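Long-range contact in CalsepRRP (Calystegia sepium, PDB 1JY5), which is a ribonuclease T2 family protein that probably binds and cleaves RNA: residues Lys129-Tyr141 with Glu152-Val164. Residues are numbered along the deposited sequence; the frame is centred on the assembly and turned at random.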
loop_
_atom_site.group_PDB
_atom_site.type_symbol
_atom_site.label_atom_id
_atom_site.label_comp_id
_atom_site.label_asym_id
_atom_site.label_seq_id
_atom_site.Cartn_x
_atom_site.Cartn_y
_atom_site.Cartn_z
ATOM N N LYS A 129 4.218 12.079 1.533
ATOM C CA LYS A 129 5.235 12.513 2.486
ATOM C C LYS A 129 6.437 11.572 2.516
ATOM O O LYS A 129 7.585 12.020 2.497
ATOM C CB LYS A 129 4.645 12.623 3.896
ATOM C CG LYS A 129 5.661 13.101 4.924
ATOM C CD LYS A 129 5.081 13.199 6.319
ATOM C CE LYS A 129 6.114 13.773 7.287
ATOM N NZ LYS A 129 5.614 13.761 8.687
ATOM N N TYR A 130 6.167 10.270 2.574
ATOM C CA TYR A 130 7.227 9.271 2.617
ATOM C C TYR A 130 7.331 8.511 1.303
ATOM O O TYR A 130 6.817 7.398 1.170
ATOM C CB TYR A 130 6.984 8.284 3.764
ATOM C CG TYR A 130 6.904 8.945 5.121
ATOM C CD1 TYR A 130 5.673 9.188 5.732
ATOM C CD2 TYR A 130 8.062 9.340 5.793
ATOM C CE1 TYR A 130 5.597 9.807 6.980
ATOM C CE2 TYR A 130 7.993 9.960 7.040
ATOM C CZ TYR A 130 6.758 10.187 7.624
ATOM O OH TYR A 130 6.684 10.797 8.854
ATOM N N ASN A 131 8.007 9.121 0.335
ATOM C CA ASN A 131 8.178 8.521 -0.978
ATOM C C ASN A 131 9.200 7.398 -0.897
ATOM O O ASN A 131 10.408 7.637 -0.956
ATOM C CB ASN A 131 8.654 9.570 -1.978
ATOM C CG ASN A 131 8.602 9.069 -3.404
ATOM O OD1 ASN A 131 8.788 7.879 -3.663
ATOM N ND2 ASN A 131 8.362 9.976 -4.337
ATOM N N ILE A 132 8.714 6.174 -0.760
ATOM C CA ILE A 132 9.601 5.031 -0.659
ATOM C C ILE A 132 10.357 4.796 -1.961
ATOM O O ILE A 132 11.509 4.366 -1.944
ATOM C CB ILE A 132 8.815 3.771 -0.280
ATOM C CG1 ILE A 132 7.998 4.045 0.990
ATOM C CG2 ILE A 132 9.766 2.606 -0.057
ATOM C CD1 ILE A 132 8.841 4.552 2.169
ATOM N N SER A 133 9.714 5.087 -3.087
ATOM C CA SER A 133 10.351 4.907 -4.390
ATOM C C SER A 133 11.578 5.811 -4.510
ATOM O O SER A 133 12.595 5.413 -5.075
ATOM C CB SER A 133 9.359 5.223 -5.513
ATOM O OG SER A 133 8.253 4.335 -5.476
ATOM N N GLU A 134 11.473 7.022 -3.966
ATOM C CA GLU A 134 12.564 7.993 -3.997
ATOM C C GLU A 134 13.688 7.578 -3.053
ATOM O O GLU A 134 14.868 7.762 -3.354
ATOM C CB GLU A 134 12.052 9.385 -3.602
ATOM C CG GLU A 134 13.138 10.462 -3.556
ATOM C CD GLU A 134 12.625 11.812 -3.076
ATOM O OE1 GLU A 134 11.688 12.353 -3.702
ATOM O OE2 GLU A 134 13.162 12.337 -2.075
ATOM N N ILE A 135 13.321 7.023 -1.904
ATOM C CA ILE A 135 14.315 6.583 -0.935
ATOM C C ILE A 135 15.167 5.464 -1.529
ATOM O O ILE A 135 16.390 5.450 -1.373
ATOM C CB ILE A 135 13.653 6.082 0.361
ATOM C CG1 ILE A 135 13.063 7.271 1.129
ATOM C CG2 ILE A 135 14.672 5.336 1.218
ATOM C CD1 ILE A 135 12.282 6.882 2.372
ATOM N N LEU A 136 14.523 4.528 -2.215
ATOM C CA LEU A 136 15.253 3.425 -2.824
ATOM C C LEU A 136 16.121 3.906 -3.987
ATOM O O LEU A 136 17.286 3.527 -4.090
ATOM C CB LEU A 136 14.289 2.339 -3.313
ATOM C CG LEU A 136 13.538 1.548 -2.238
ATOM C CD1 LEU A 136 12.769 0.419 -2.906
ATOM C CD2 LEU A 136 14.518 0.986 -1.210
ATOM N N SER A 137 15.562 4.749 -4.850
ATOM C CA SER A 137 16.314 5.250 -5.995
ATOM C C SER A 137 17.588 5.979 -5.579
ATOM O O SER A 137 18.644 5.793 -6.184
ATOM C CB SER A 137 15.441 6.173 -6.854
ATOM O OG SER A 137 14.959 7.275 -6.110
ATOM N N GLU A 138 17.498 6.800 -4.538
ATOM C CA GLU A 138 18.663 7.540 -4.069
ATOM C C GLU A 138 19.697 6.626 -3.406
ATOM O O GLU A 138 20.792 7.067 -3.057
ATOM C CB GLU A 138 18.228 8.640 -3.098
ATOM C CG GLU A 138 17.161 9.558 -3.681
ATOM C CD GLU A 138 16.776 10.680 -2.745
ATOM O OE1 GLU A 138 16.718 10.441 -1.519
ATOM O OE2 GLU A 138 16.511 11.796 -3.237
ATOM N N SER A 139 19.350 5.353 -3.231
ATOM C CA SER A 139 20.270 4.397 -2.623
ATOM C C SER A 139 20.779 3.362 -3.618
ATOM O O SER A 139 21.411 2.376 -3.232
ATOM C CB SER A 139 19.608 3.685 -1.443
ATOM O OG SER A 139 19.713 4.457 -0.261
ATOM N N GLY A 140 20.492 3.580 -4.897
ATOM C CA GLY A 140 20.949 2.660 -5.925
ATOM C C GLY A 140 19.974 1.558 -6.295
ATOM O O GLY A 140 20.253 0.767 -7.194
ATOM N N TYR A 141 18.833 1.496 -5.611
ATOM C CA TYR A 141 17.841 0.469 -5.903
ATOM C C TYR A 141 16.797 1.018 -6.864
ATOM O O TYR A 141 15.812 1.640 -6.458
ATOM C CB TYR A 141 17.191 -0.022 -4.609
ATOM C CG TYR A 141 18.204 -0.459 -3.579
ATOM C CD1 TYR A 141 18.654 0.424 -2.601
ATOM C CD2 TYR A 141 18.753 -1.740 -3.612
ATOM C CE1 TYR A 141 19.628 0.046 -1.679
ATOM C CE2 TYR A 141 19.730 -2.129 -2.696
ATOM C CZ TYR A 141 20.162 -1.229 -1.735
ATOM O OH TYR A 141 21.136 -1.599 -0.835
ATOM N N GLU A 152 18.460 -7.112 2.500
ATOM C CA GLU A 152 19.026 -6.410 3.648
ATOM C C GLU A 152 19.419 -4.993 3.265
ATOM O O GLU A 152 19.354 -4.077 4.088
ATOM C CB GLU A 152 20.240 -7.175 4.202
ATOM C CG GLU A 152 21.462 -7.221 3.288
ATOM C CD GLU A 152 22.328 -5.971 3.374
ATOM O OE1 GLU A 152 23.167 -5.764 2.470
ATOM O OE2 GLU A 152 22.180 -5.200 4.347
ATOM N N GLY A 153 19.819 -4.820 2.008
ATOM C CA GLY A 153 20.205 -3.510 1.518
ATOM C C GLY A 153 18.996 -2.616 1.306
ATOM O O GLY A 153 19.045 -1.419 1.581
ATOM N N ILE A 154 17.910 -3.191 0.801
ATOM C CA ILE A 154 16.692 -2.420 0.585
ATOM C C ILE A 154 16.120 -2.046 1.952
ATOM O O ILE A 154 15.688 -0.914 2.169
ATOM C CB ILE A 154 15.660 -3.232 -0.220
ATOM C CG1 ILE A 154 16.165 -3.397 -1.658
ATOM C CG2 ILE A 154 14.297 -2.545 -0.173
ATOM C CD1 ILE A 154 15.270 -4.231 -2.545
ATOM N N MET A 155 16.144 -3.012 2.867
ATOM C CA MET A 155 15.665 -2.836 4.237
ATOM C C MET A 155 16.438 -1.715 4.932
ATOM O O MET A 155 15.851 -0.781 5.481
ATOM C CB MET A 155 15.873 -4.127 5.039
ATOM C CG MET A 155 15.078 -5.331 4.567
ATOM S SD MET A 155 13.360 -5.246 5.049
ATOM C CE MET A 155 13.374 -6.137 6.621
ATOM N N SER A 156 17.763 -1.826 4.908
ATOM C CA SER A 156 18.633 -0.841 5.539
ATOM C C SER A 156 18.452 0.547 4.938
ATOM O O SER A 156 18.484 1.549 5.651
ATOM C CB SER A 156 20.098 -1.277 5.414
ATOM O OG SER A 156 20.966 -0.302 5.969
ATOM N N ALA A 157 18.265 0.607 3.627
ATOM C CA ALA A 157 18.074 1.890 2.960
ATOM C C ALA A 157 16.815 2.573 3.494
ATOM O O ALA A 157 16.836 3.755 3.832
ATOM C CB ALA A 157 17.963 1.687 1.447
ATOM N N ILE A 158 15.717 1.829 3.576
ATOM C CA ILE A 158 14.471 2.404 4.081
ATOM C C ILE A 158 14.612 2.745 5.565
ATOM O O ILE A 158 14.249 3.838 5.994
ATOM C CB ILE A 158 13.297 1.432 3.872
ATOM C CG1 ILE A 158 13.146 1.154 2.376
ATOM C CG2 ILE A 158 12.009 2.023 4.436
ATOM C CD1 ILE A 158 12.142 0.089 2.036
ATOM N N GLN A 159 15.155 1.805 6.330
ATOM C CA GLN A 159 15.368 1.982 7.759
ATOM C C GLN A 159 16.154 3.243 8.113
ATOM O O GLN A 159 15.767 3.992 9.011
ATOM C CB GLN A 159 16.093 0.761 8.330
ATOM C CG GLN A 159 16.961 1.068 9.549
ATOM C CD GLN A 159 16.150 1.508 10.746
ATOM O OE1 GLN A 159 16.684 2.069 11.702
ATOM N NE2 GLN A 159 14.851 1.246 10.704
ATOM N N SER A 160 17.263 3.481 7.421
ATOM C CA SER A 160 18.070 4.657 7.726
ATOM C C SER A 160 17.361 5.964 7.372
ATOM O O SER A 160 17.648 6.999 7.962
ATOM C CB SER A 160 19.435 4.578 7.023
ATOM O OG SER A 160 19.306 4.590 5.616
ATOM N N ALA A 161 16.425 5.919 6.429
ATOM C CA ALA A 161 15.702 7.126 6.040
ATOM C C ALA A 161 14.486 7.401 6.930
ATOM O O ALA A 161 14.180 8.553 7.220
ATOM C CB ALA A 161 15.266 7.028 4.577
ATOM N N LEU A 162 13.804 6.347 7.377
ATOM C CA LEU A 162 12.608 6.511 8.210
ATOM C C LEU A 162 12.850 6.331 9.708
ATOM O O LEU A 162 12.069 6.811 10.525
ATOM C CB LEU A 162 11.522 5.524 7.756
ATOM C CG LEU A 162 11.178 5.535 6.263
ATOM C CD1 LEU A 162 10.102 4.497 5.964
ATOM C CD2 LEU A 162 10.708 6.924 5.857
ATOM N N ARG A 163 13.927 5.636 10.061
ATOM C CA ARG A 163 14.258 5.381 11.455
ATOM C C ARG A 163 13.347 4.283 12.003
ATOM O O ARG A 163 13.262 4.063 13.209
ATOM C CB ARG A 163 14.139 6.670 12.285
ATOM C CG ARG A 163 15.069 7.785 11.801
ATOM C CD ARG A 163 14.670 9.152 12.358
ATOM N NE ARG A 163 15.512 10.224 11.822
ATOM C CZ ARG A 163 15.236 11.522 11.924
ATOM N NH1 ARG A 163 14.133 11.924 12.541
ATOM N NH2 ARG A 163 16.066 12.419 11.405
ATOM N N VAL A 164 12.647 3.607 11.098
ATOM C CA VAL A 164 11.797 2.484 11.470
ATOM C C VAL A 164 12.019 1.388 10.428
ATOM O O VAL A 164 12.418 1.659 9.292
ATOM C CB VAL A 164 10.284 2.855 11.548
ATOM C CG1 VAL A 164 10.035 3.747 12.761
ATOM C CG2 VAL A 164 9.828 3.552 10.264
#
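Tyr130 meets the C-terminal end of helix 152-162, its ring atom CD2 lying 3.6 Å from CD2 of Leu162, which approaches obliquely, while Lys129 CG sits over one ring face, displaced toward the rim, and Lys129 NZ donates to the phenol oxygen. Asn131 then caps helix 132-137: its OD1 accepts from Glu134 N, which stands above the carbonyl plane. In the first turn Ile132 divides its branches, CG2 going to Ile158 CD1 and CD1 to Leu162 CD1, and the side chains cross at about a right angle. Ile135 is the knob of a knobs-into-holes contact, seated in a hole formed by Ala157, Ile158, Ala161 and Leu162. Its chi1 of -71° sets CG1 beside the backbone N and leaves CG2 anti to it, 3.7 Å from Ala157 O, while CD1 runs out to Ala161 CB, also 3.7 Å away. These two helices of the alpha+beta RNase T2 fold bring their axes to within 9.3 Å, with N-to-C directions 115° apart, and Phe40 of the central antiparallel sheet touches Ile132 and Leu136. Leu136 uses a single methyl, CD2, between Ile154 CG2 and Ile158 CG1. A Schellman motif with Gly140, at positive phi, as its C-prime residue ends the helix: Tyr141 N bonds to Leu136 O and Gly140 N to Ser137 O. Beyond this turn the Tyr141 ring receives Ile154 CG1 over one face, a CH-pi contact 4.1 Å from the centroid, and its OH reaches Gly153, where the missing side chain lets the oxygen come within 3.2 Å of CA.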